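Local atomic coordinates of deacetylase EF_0837 (Enterococcus faecalis, PDB entry 2ICS), a protein that is a zinc-dependent amidohydrolase-superfamily esterase that removes the acetyl group from acetyl-(R)-mandelate in vitro, though with very low efficiency. Residues Ser268-Asp272 against Val283-Thr289; Thr248-His254 against Asp345-Arg351; Thr50-Trp56 against Asp330-Ile336. All coordinates share one frame. Numbering follows the deposited sequence.

Contact 1 of 3, residues Ser268-Asp272 against Val283-Thr289; sequences SISTD and VYDLATT. With ZN (zinc ion), chain B.
This is a buried, mostly apolar contact in the TIM barrel, where the segment carrying a zinc ligand, S268-D272, lies against the start of helix 286-296. From S268 to S270 the backbone is extended (phi/psi near -108/125 at I269 and -140/166 at S270); it bends at T271 (-102/-29) and takes left-handed values at D272 (52/45). The closest CA pair is T271 with L286, 6.0 Å apart. T271 is the hub: its CB lies 3.7 Å from V283 CG2, while its CG2 sits 3.6 Å from L286 CA, 3.8 Å from D285 O and 3.4 Å from T289 OG1. With chi1 at p, its OG1 bonds to D58. I269, also directed toward the helix, brings its CG2 to 3.7 Å from T289 CG2; L286 (t, p) reaches back so that its CD1 lies 3.8 Å from I269 O. S270 points away, its OG bonding to D243. D285, chi1 p, is the N-cap of the helix: its OD2 accepts from T288 N at 2.8 Å and, in a very short bond, from T288 OG1 at 2.5 Å. Past T271 the chain turns D272, chi1 t, into the active site: its OD1 binds zinc at 2.2 Å, and water 1 sits 2.0 Å from the metal. H60, H62 and the carbamylated K154 are further ligands of this ion, and H211 of the second zinc touches the D272 side chain. An aspartate on one zinc of a pair bridged by a carboxylated lysine is characteristic of this binuclear type of amidohydrolase centre.

Contact 2 of 3, residues Thr248-His254 against Asp345-Arg351; sequences TDSFNFH and DSNGLTR
One aspartate, D345, serves both its own turn and the helix opposite. With chi1 at p, its OD1 accepts from N347 N at 2.9 Å, an Asx turn, and from L349 N at 2.7 Å, bracing the type I turn D345-G348; its OD2 takes F253 N at 2.9 Å, starting helix 253-261. G348's phi/psi of 84/1 suits glycine, as a side chain would hit N347 O. The backbones come closest at D249 and S346, CA to CA 4.4 Å. S346 (chi1 m) bonds twice to one residue: F251 N donates to S346 OG and S346 N to F251 O, both 3.0 Å; the same OG bonds to G247 O. N252, the helix N-cap, turns its OD1 to V255 N, while its ND2 donates to N347 OD1 at 3.1 Å. Two waters link D249 O to the N347 amide: water 2 donates to OD1 (2.7 Å), water 3 accepts from ND2 (2.8 Å). R351 CG sits 3.4 Å from the F253 ring centroid, a CH-pi contact over the face; its NH2 forms a salt bridge with E257. S250 touches zinc ligand H211. The turn joins strands 331-344 and 350-364, and F253 fits between it, L343 and helix 286-296.

Contact 3 of 3, residues Thr50-Trp56 against Asp330-Ile336; sequences TYVSAGW and DLTIFTI
Strands 51-54 and 331-336 run antiparallel, axes 4.8 Å apart at closest approach, 144° between directions. At the hydrogen-bonded pair Y51-F334, Y51 N gives to F334 O (2.8 Å) and F334 N to Y51 O (3.0 Å); at S53-T332, S53 N gives to T332 O (3.1 Å) and T332 N to S53 O (3.2 Å). V52-I333 and A54-L331 are the non-hydrogen-bonded pairs; backbone bonds tie V52 to Q13, L331 to I363 and I333 to I360 and K361 of strand 350-364. After A54 the ladder gives way, G55 N reaching D330 O (2.9 Å) and W56 N reaching T332 OG1 (2.9 Å), which itself bonds to G82 O. Strand 51-61 lies between antiparallel strand 331-344 and parallel strand 83-89 within one mixed sheet. S53 OG donates to A54 O (2.9 Å) and receives a weak bond from W56 NE1 (3.1 Å). D330 has a salt bridge to K320 and accepts from G365 N. Y51, W56 and F334 cluster, Y51 CB and W56 CZ2 covering opposite faces of the F334 ring.

In the fold
Along the chain the order is 50-56, 248-254, 268-272, 283-289, 330-336, 345-351, so contacts 2 and 3 interleave and contact 1 lies nested inside the loops both close. Contact 1 is the most central, its centre 12 Å from that of contact 2 and 16 Å from that of contact 3; those two are 27 Å apart. It touches contact 3 through L286 CD2 and W56 CB, 4.0 Å apart, but not contact 2. Strands 331-344 and 350-364, neighbours in the same sheet, run between contacts 2 and 3. Strand 331-344 thus runs from early strand 51-61, whose far end carries H60, to the turn that meets the loop beside the zinc site.

Contact 1 of 3, residues Ser268-Asp272 against Val283-Thr289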
loop_
_atom_site.group_PDB
_atom_site.type_symbol
_atom_site.label_atom_id
_atom_site.label_comp_id
_atom_site.label_asym_id
_atom_site.label_seq_id
_atom_site.Cartn_x
_atom_site.Cartn_y
_atom_site.Cartn_z
ATOM N N SER A 268 -4.213 1.455 6.739
ATOM C CA SER A 268 -3.889 0.628 5.589
ATOM C C SER A 268 -2.599 -0.152 5.809
ATOM O O SER A 268 -1.671 0.311 6.486
ATOM C CB SER A 268 -3.771 1.490 4.321
ATOM O OG SER A 268 -2.881 2.580 4.508
ATOM N N ILE A 269 -2.563 -1.341 5.222
ATOM C CA ILE A 269 -1.426 -2.234 5.324
ATOM C C ILE A 269 -0.684 -2.277 3.993
ATOM O O ILE A 269 -1.278 -2.542 2.949
ATOM C CB ILE A 269 -1.905 -3.651 5.718
ATOM C CG1 ILE A 269 -2.515 -3.606 7.121
ATOM C CG2 ILE A 269 -0.753 -4.650 5.671
ATOM C CD1 ILE A 269 -3.185 -4.894 7.521
ATOM N N SER A 270 0.612 -1.989 4.040
ATOM C CA SER A 270 1.457 -1.991 2.847
ATOM C C SER A 270 2.810 -2.608 3.185
ATOM O O SER A 270 3.172 -2.737 4.356
ATOM C CB SER A 270 1.638 -0.572 2.303
ATOM O OG SER A 270 2.186 0.283 3.288
ATOM N N THR A 271 3.574 -2.939 2.152
ATOM C CA THR A 271 4.853 -3.618 2.318
ATOM C C THR A 271 6.163 -2.850 2.223
ATOM O O THR A 271 7.144 -3.248 2.855
ATOM C CB THR A 271 4.980 -4.734 1.281
ATOM O OG1 THR A 271 4.944 -4.147 -0.028
ATOM C CG2 THR A 271 3.833 -5.733 1.418
ATOM N N ASP A 272 6.182 -1.768 1.446
ATOM C CA ASP A 272 7.416 -1.023 1.186
ATOM C C ASP A 272 8.411 -2.075 0.702
ATOM O O ASP A 272 9.567 -2.120 1.110
ATOM C CB ASP A 272 7.974 -0.326 2.415
ATOM C CG ASP A 272 9.283 0.395 2.113
ATOM O OD1 ASP A 272 9.471 0.806 0.951
ATOM O OD2 ASP A 272 10.123 0.561 3.019
ATOM N N VAL A 283 10.153 -8.681 4.732
ATOM C CA VAL A 283 8.843 -8.553 4.091
ATOM C C VAL A 283 8.903 -9.362 2.812
ATOM O O VAL A 283 9.558 -8.970 1.853
ATOM C CB VAL A 283 8.511 -7.080 3.745
ATOM C CG1 VAL A 283 9.762 -6.340 3.404
ATOM C CG2 VAL A 283 7.530 -7.018 2.570
ATOM N N TYR A 284 8.220 -10.491 2.782
ATOM C CA TYR A 284 8.267 -11.331 1.592
ATOM C C TYR A 284 7.187 -11.001 0.574
ATOM O O TYR A 284 7.401 -11.127 -0.632
ATOM C CB TYR A 284 8.167 -12.796 2.002
ATOM C CG TYR A 284 9.320 -13.258 2.866
ATOM C CD1 TYR A 284 9.326 -13.037 4.244
ATOM C CD2 TYR A 284 10.413 -13.918 2.299
ATOM C CE1 TYR A 284 10.398 -13.470 5.040
ATOM C CE2 TYR A 284 11.482 -14.349 3.076
ATOM C CZ TYR A 284 11.474 -14.126 4.444
ATOM O OH TYR A 284 12.542 -14.560 5.200
ATOM N N ASP A 285 6.027 -10.581 1.073
ATOM C CA ASP A 285 4.897 -10.223 0.231
ATOM C C ASP A 285 3.793 -9.585 1.084
ATOM O O ASP A 285 3.938 -9.457 2.297
ATOM C CB ASP A 285 4.387 -11.467 -0.510
ATOM C CG ASP A 285 4.164 -12.652 0.413
ATOM O OD1 ASP A 285 4.221 -13.797 -0.071
ATOM O OD2 ASP A 285 3.919 -12.448 1.616
ATOM N N LEU A 286 2.698 -9.174 0.456
ATOM C CA LEU A 286 1.616 -8.536 1.202
ATOM C C LEU A 286 0.958 -9.524 2.166
ATOM O O LEU A 286 0.718 -9.198 3.324
ATOM C CB LEU A 286 0.582 -7.960 0.235
ATOM C CG LEU A 286 -0.531 -7.109 0.857
ATOM C CD1 LEU A 286 0.047 -5.831 1.463
ATOM C CD2 LEU A 286 -1.549 -6.775 -0.217
ATOM N N ALA A 287 0.678 -10.731 1.680
ATOM C CA ALA A 287 0.070 -11.786 2.492
ATOM C C ALA A 287 0.803 -11.953 3.827
ATOM O O ALA A 287 0.173 -12.056 4.885
ATOM C CB ALA A 287 0.089 -13.113 1.719
ATOM N N THR A 288 2.134 -11.973 3.765
ATOM C CA THR A 288 2.973 -12.126 4.949
ATOM C C THR A 288 2.839 -10.924 5.884
ATOM O O THR A 288 2.904 -11.059 7.106
ATOM C CB THR A 288 4.454 -12.297 4.547
ATOM O OG1 THR A 288 4.592 -13.477 3.752
ATOM C CG2 THR A 288 5.345 -12.426 5.774
ATOM N N THR A 289 2.659 -9.744 5.304
ATOM C CA THR A 289 2.510 -8.536 6.095
ATOM C C THR A 289 1.134 -8.586 6.759
ATOM O O THR A 289 0.973 -8.186 7.908
ATOM C CB THR A 289 2.622 -7.282 5.207
ATOM O OG1 THR A 289 3.830 -7.357 4.438
ATOM C CG2 THR A 289 2.666 -6.024 6.060
HETATM ZN ZN ZN B . 9.561 2.934 0.302
HETATM O O HOH W 1 10.153 2.942 2.227
#

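Contact 2 of 3, residues Thr248-His254 against Asp345-Arg351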
loop_
_atom_site.group_PDB
_atom_site.type_symbol
_atom_site.label_atom_id
_atom_site.label_comp_id
_atom_site.label_asym_id
_atom_site.label_seq_id
_atom_site.Cartn_x
_atom_site.Cartn_y
_atom_site.Cartn_z
ATOM N N THR A 248 12.285 -2.845 5.045
ATOM C CA THR A 248 13.388 -3.521 5.696
ATOM C C THR A 248 13.560 -3.067 7.143
ATOM O O THR A 248 13.936 -3.863 7.997
ATOM C CB THR A 248 14.700 -3.281 4.918
ATOM O OG1 THR A 248 14.543 -3.768 3.581
ATOM C CG2 THR A 248 15.875 -4.002 5.583
ATOM N N ASP A 249 13.262 -1.805 7.430
ATOM C CA ASP A 249 13.433 -1.302 8.790
ATOM C C ASP A 249 12.292 -0.472 9.352
ATOM O O ASP A 249 12.490 0.260 10.316
ATOM C CB ASP A 249 14.719 -0.476 8.874
ATOM C CG ASP A 249 15.969 -1.338 8.812
ATOM O OD1 ASP A 249 16.127 -2.235 9.679
ATOM O OD2 ASP A 249 16.793 -1.117 7.901
ATOM N N SER A 250 11.092 -0.600 8.803
ATOM C CA SER A 250 10.006 0.238 9.284
ATOM C C SER A 250 8.814 -0.367 10.019
ATOM O O SER A 250 7.823 0.332 10.251
ATOM C CB SER A 250 9.515 1.098 8.121
ATOM O OG SER A 250 10.607 1.819 7.571
ATOM N N PHE A 251 8.888 -1.644 10.387
ATOM C CA PHE A 251 7.786 -2.266 11.121
ATOM C C PHE A 251 8.269 -3.008 12.360
ATOM O O PHE A 251 9.077 -3.928 12.275
ATOM C CB PHE A 251 6.998 -3.237 10.241
ATOM C CG PHE A 251 5.896 -3.944 10.980
ATOM C CD1 PHE A 251 4.750 -3.257 11.366
ATOM C CD2 PHE A 251 6.031 -5.281 11.353
ATOM C CE1 PHE A 251 3.753 -3.886 12.118
ATOM C CE2 PHE A 251 5.041 -5.922 12.106
ATOM C CZ PHE A 251 3.898 -5.220 12.489
ATOM N N ASN A 252 7.736 -2.615 13.510
ATOM C CA ASN A 252 8.112 -3.205 14.785
ATOM C C ASN A 252 6.872 -3.796 15.470
ATOM O O ASN A 252 5.891 -3.090 15.710
ATOM C CB ASN A 252 8.777 -2.112 15.642
ATOM C CG ASN A 252 9.236 -2.611 17.005
ATOM O OD1 ASN A 252 8.423 -2.858 17.899
ATOM N ND2 ASN A 252 10.550 -2.752 17.171
ATOM N N PHE A 253 6.913 -5.101 15.752
ATOM C CA PHE A 253 5.799 -5.799 16.406
ATOM C C PHE A 253 5.385 -5.141 17.717
ATOM O O PHE A 253 4.196 -4.919 17.965
ATOM C CB PHE A 253 6.164 -7.260 16.708
ATOM C CG PHE A 253 5.945 -8.211 15.553
ATOM C CD1 PHE A 253 4.677 -8.402 15.018
ATOM C CD2 PHE A 253 6.997 -8.965 15.052
ATOM C CE1 PHE A 253 4.461 -9.332 14.007
ATOM C CE2 PHE A 253 6.792 -9.901 14.040
ATOM C CZ PHE A 253 5.521 -10.085 13.519
ATOM N N HIS A 254 6.363 -4.833 18.561
ATOM C CA HIS A 254 6.056 -4.229 19.848
ATOM C C HIS A 254 5.262 -2.935 19.694
ATOM O O HIS A 254 4.309 -2.685 20.437
ATOM C CB HIS A 254 7.336 -3.953 20.633
ATOM C CG HIS A 254 7.084 -3.413 22.004
ATOM N ND1 HIS A 254 6.433 -4.138 22.978
ATOM C CD2 HIS A 254 7.334 -2.195 22.544
ATOM C CE1 HIS A 254 6.288 -3.390 24.058
ATOM N NE2 HIS A 254 6.825 -2.206 23.819
ATOM N N ASP A 345 9.954 -9.174 12.128
ATOM C CA ASP A 345 9.733 -7.796 11.719
ATOM C C ASP A 345 11.038 -7.151 11.273
ATOM O O ASP A 345 12.044 -7.836 11.091
ATOM C CB ASP A 345 9.085 -6.977 12.841
ATOM C CG ASP A 345 9.954 -6.875 14.080
ATOM O OD1 ASP A 345 11.166 -7.166 14.003
ATOM O OD2 ASP A 345 9.413 -6.480 15.133
ATOM N N SER A 346 11.017 -5.835 11.106
ATOM C CA SER A 346 12.182 -5.087 10.647
ATOM C C SER A 346 13.304 -4.987 11.670
ATOM O O SER A 346 14.437 -4.671 11.316
ATOM C CB SER A 346 11.768 -3.671 10.237
ATOM O OG SER A 346 10.738 -3.691 9.265
ATOM N N ASN A 347 12.991 -5.249 12.933
ATOM C CA ASN A 347 13.988 -5.149 13.987
ATOM C C ASN A 347 14.365 -6.480 14.636
ATOM O O ASN A 347 14.930 -6.502 15.729
ATOM C CB ASN A 347 13.501 -4.165 15.049
ATOM C CG ASN A 347 13.297 -2.765 14.492
ATOM O OD1 ASN A 347 12.235 -2.166 14.657
ATOM N ND2 ASN A 347 14.324 -2.236 13.831
ATOM N N GLY A 348 14.052 -7.587 13.968
ATOM C CA GLY A 348 14.406 -8.885 14.504
ATOM C C GLY A 348 13.456 -9.509 15.511
ATOM O O GLY A 348 13.737 -10.596 16.015
ATOM N N LEU A 349 12.354 -8.837 15.832
ATOM C CA LEU A 349 11.388 -9.404 16.769
ATOM C C LEU A 349 10.664 -10.537 16.041
ATOM O O LEU A 349 10.334 -10.405 14.863
ATOM C CB LEU A 349 10.370 -8.351 17.211
ATOM C CG LEU A 349 10.802 -7.216 18.142
ATOM C CD1 LEU A 349 11.883 -6.373 17.491
ATOM C CD2 LEU A 349 9.589 -6.365 18.464
ATOM N N THR A 350 10.411 -11.640 16.739
ATOM C CA THR A 350 9.743 -12.785 16.131
ATOM C C THR A 350 8.403 -13.116 16.786
ATOM O O THR A 350 8.205 -12.895 17.981
ATOM C CB THR A 350 10.648 -14.037 16.186
ATOM O OG1 THR A 350 11.832 -13.809 15.406
ATOM C CG2 THR A 350 9.916 -15.257 15.647
ATOM N N ARG A 351 7.484 -13.640 15.981
ATOM C CA ARG A 351 6.159 -14.024 16.448
ATOM C C ARG A 351 5.731 -15.255 15.653
ATOM O O ARG A 351 6.059 -15.392 14.476
ATOM C CB ARG A 351 5.154 -12.884 16.222
ATOM C CG ARG A 351 5.477 -11.575 16.947
ATOM C CD ARG A 351 5.377 -11.740 18.459
ATOM N NE ARG A 351 5.448 -10.468 19.178
ATOM C CZ ARG A 351 6.576 -9.846 19.509
ATOM N NH1 ARG A 351 7.750 -10.372 19.190
ATOM N NH2 ARG A 351 6.528 -8.698 20.173
HETATM O O HOH W 2 11.150 -0.520 12.800
HETATM O O HOH W 3 14.544 0.021 12.204
#

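Contact 3 of 3, residues Thr50-Trp56 against Asp330-Ile336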
loop_
_atom_site.group_PDB
_atom_site.type_symbol
_atom_site.label_atom_id
_atom_site.label_comp_id
_atom_site.label_asym_id
_atom_site.label_seq_id
_atom_site.Cartn_x
_atom_site.Cartn_y
_atom_site.Cartn_z
ATOM N N THR A 50 -13.559 -21.329 -0.155
ATOM C CA THR A 50 -12.655 -20.375 -0.788
ATOM C C THR A 50 -13.183 -18.955 -0.584
ATOM O O THR A 50 -14.380 -18.695 -0.732
ATOM C CB THR A 50 -12.518 -20.644 -2.305
ATOM O OG1 THR A 50 -12.032 -21.975 -2.519
ATOM C CG2 THR A 50 -11.549 -19.657 -2.933
ATOM N N TYR A 51 -12.287 -18.041 -0.237
ATOM C CA TYR A 51 -12.672 -16.653 -0.015
ATOM C C TYR A 51 -12.434 -15.806 -1.257
ATOM O O TYR A 51 -11.614 -16.150 -2.116
ATOM C CB TYR A 51 -11.879 -16.064 1.153
ATOM C CG TYR A 51 -12.134 -16.738 2.479
ATOM C CD1 TYR A 51 -13.304 -16.493 3.195
ATOM C CD2 TYR A 51 -11.205 -17.626 3.021
ATOM C CE1 TYR A 51 -13.542 -17.112 4.421
ATOM C CE2 TYR A 51 -11.434 -18.255 4.248
ATOM C CZ TYR A 51 -12.605 -17.993 4.940
ATOM O OH TYR A 51 -12.844 -18.621 6.140
ATOM N N VAL A 52 -13.160 -14.696 -1.335
ATOM C CA VAL A 52 -13.053 -13.759 -2.445
ATOM C C VAL A 52 -13.195 -12.345 -1.893
ATOM O O VAL A 52 -14.010 -12.096 -0.999
ATOM C CB VAL A 52 -14.179 -13.959 -3.489
ATOM C CG1 VAL A 52 -13.886 -13.130 -4.729
ATOM C CG2 VAL A 52 -14.323 -15.428 -3.843
ATOM N N SER A 53 -12.402 -11.422 -2.420
ATOM C CA SER A 53 -12.475 -10.038 -1.987
ATOM C C SER A 53 -12.134 -9.160 -3.171
ATOM O O SER A 53 -11.879 -9.656 -4.265
ATOM C CB SER A 53 -11.476 -9.763 -0.862
ATOM O OG SER A 53 -10.146 -9.723 -1.357
ATOM N N ALA A 54 -12.141 -7.853 -2.950
ATOM C CA ALA A 54 -11.779 -6.922 -4.001
ATOM C C ALA A 54 -10.296 -7.196 -4.219
ATOM O O ALA A 54 -9.625 -7.682 -3.311
ATOM C CB ALA A 54 -11.990 -5.499 -3.530
ATOM N N GLY A 55 -9.786 -6.911 -5.413
ATOM C CA GLY A 55 -8.373 -7.148 -5.661
ATOM C C GLY A 55 -7.531 -6.428 -4.623
ATOM O O GLY A 55 -7.736 -5.240 -4.375
ATOM N N TRP A 56 -6.589 -7.135 -4.009
ATOM C CA TRP A 56 -5.743 -6.525 -2.988
ATOM C C TRP A 56 -4.904 -5.409 -3.591
ATOM O O TRP A 56 -4.477 -5.498 -4.739
ATOM C CB TRP A 56 -4.834 -7.571 -2.343
ATOM C CG TRP A 56 -5.562 -8.689 -1.646
ATOM C CD1 TRP A 56 -6.889 -8.728 -1.306
ATOM C CD2 TRP A 56 -4.988 -9.919 -1.170
ATOM N NE1 TRP A 56 -7.175 -9.908 -0.647
ATOM C CE2 TRP A 56 -6.029 -10.656 -0.552
ATOM C CE3 TRP A 56 -3.698 -10.471 -1.211
ATOM C CZ2 TRP A 56 -5.818 -11.918 0.023
ATOM C CZ3 TRP A 56 -3.485 -11.729 -0.638
ATOM C CH2 TRP A 56 -4.546 -12.436 -0.029
ATOM N N ASP A 330 -11.401 -6.379 -10.639
ATOM C CA ASP A 330 -10.152 -6.828 -10.027
ATOM C C ASP A 330 -10.568 -7.583 -8.774
ATOM O O ASP A 330 -11.291 -7.045 -7.934
ATOM C CB ASP A 330 -9.261 -5.649 -9.623
ATOM C CG ASP A 330 -8.764 -4.851 -10.809
ATOM O OD1 ASP A 330 -8.782 -5.373 -11.947
ATOM O OD2 ASP A 330 -8.335 -3.699 -10.595
ATOM N N LEU A 331 -10.123 -8.827 -8.652
ATOM C CA LEU A 331 -10.474 -9.644 -7.498
ATOM C C LEU A 331 -9.330 -10.537 -7.074
ATOM O O LEU A 331 -8.474 -10.899 -7.875
ATOM C CB LEU A 331 -11.676 -10.546 -7.808
ATOM C CG LEU A 331 -13.032 -9.948 -8.181
ATOM C CD1 LEU A 331 -13.001 -9.399 -9.604
ATOM C CD2 LEU A 331 -14.081 -11.040 -8.072
ATOM N N THR A 332 -9.326 -10.895 -5.801
ATOM C CA THR A 332 -8.317 -11.783 -5.274
ATOM C C THR A 332 -9.098 -12.928 -4.653
ATOM O O THR A 332 -10.037 -12.709 -3.881
ATOM C CB THR A 332 -7.440 -11.089 -4.216
ATOM O OG1 THR A 332 -6.792 -9.951 -4.807
ATOM C CG2 THR A 332 -6.380 -12.051 -3.691
ATOM N N ILE A 333 -8.727 -14.144 -5.031
ATOM C CA ILE A 333 -9.374 -15.354 -4.548
ATOM C C ILE A 333 -8.313 -16.065 -3.723
ATOM O O ILE A 333 -7.198 -16.310 -4.198
ATOM C CB ILE A 333 -9.847 -16.200 -5.744
ATOM C CG1 ILE A 333 -10.761 -15.337 -6.627
ATOM C CG2 ILE A 333 -10.590 -17.432 -5.267
ATOM C CD1 ILE A 333 -11.320 -16.043 -7.845
ATOM N N PHE A 334 -8.662 -16.396 -2.484
ATOM C CA PHE A 334 -7.695 -16.989 -1.577
ATOM C C PHE A 334 -8.270 -17.931 -0.533
ATOM O O PHE A 334 -9.482 -18.118 -0.431
ATOM C CB PHE A 334 -6.983 -15.850 -0.852
ATOM C CG PHE A 334 -7.927 -14.934 -0.116
ATOM C CD1 PHE A 334 -8.261 -15.177 1.216
ATOM C CD2 PHE A 334 -8.537 -13.867 -0.777
ATOM C CE1 PHE A 334 -9.193 -14.371 1.879
ATOM C CE2 PHE A 334 -9.470 -13.058 -0.124
ATOM C CZ PHE A 334 -9.799 -13.309 1.203
ATOM N N THR A 335 -7.365 -18.500 0.259
ATOM C CA THR A 335 -7.722 -19.402 1.339
ATOM C C THR A 335 -7.033 -18.902 2.599
ATOM O O THR A 335 -6.042 -18.178 2.529
ATOM C CB THR A 335 -7.219 -20.848 1.098
ATOM O OG1 THR A 335 -5.789 -20.841 1.006
ATOM C CG2 THR A 335 -7.815 -21.438 -0.174
ATOM N N ILE A 336 -7.575 -19.293 3.746
ATOM C CA ILE A 336 -7.019 -18.938 5.042
ATOM C C ILE A 336 -6.944 -20.265 5.784
ATOM O O ILE A 336 -7.956 -20.946 5.946
ATOM C CB ILE A 336 -7.933 -17.955 5.805
ATOM C CG1 ILE A 336 -8.014 -16.627 5.046
ATOM C CG2 ILE A 336 -7.392 -17.721 7.206
ATOM C CD1 ILE A 336 -8.919 -15.603 5.693
#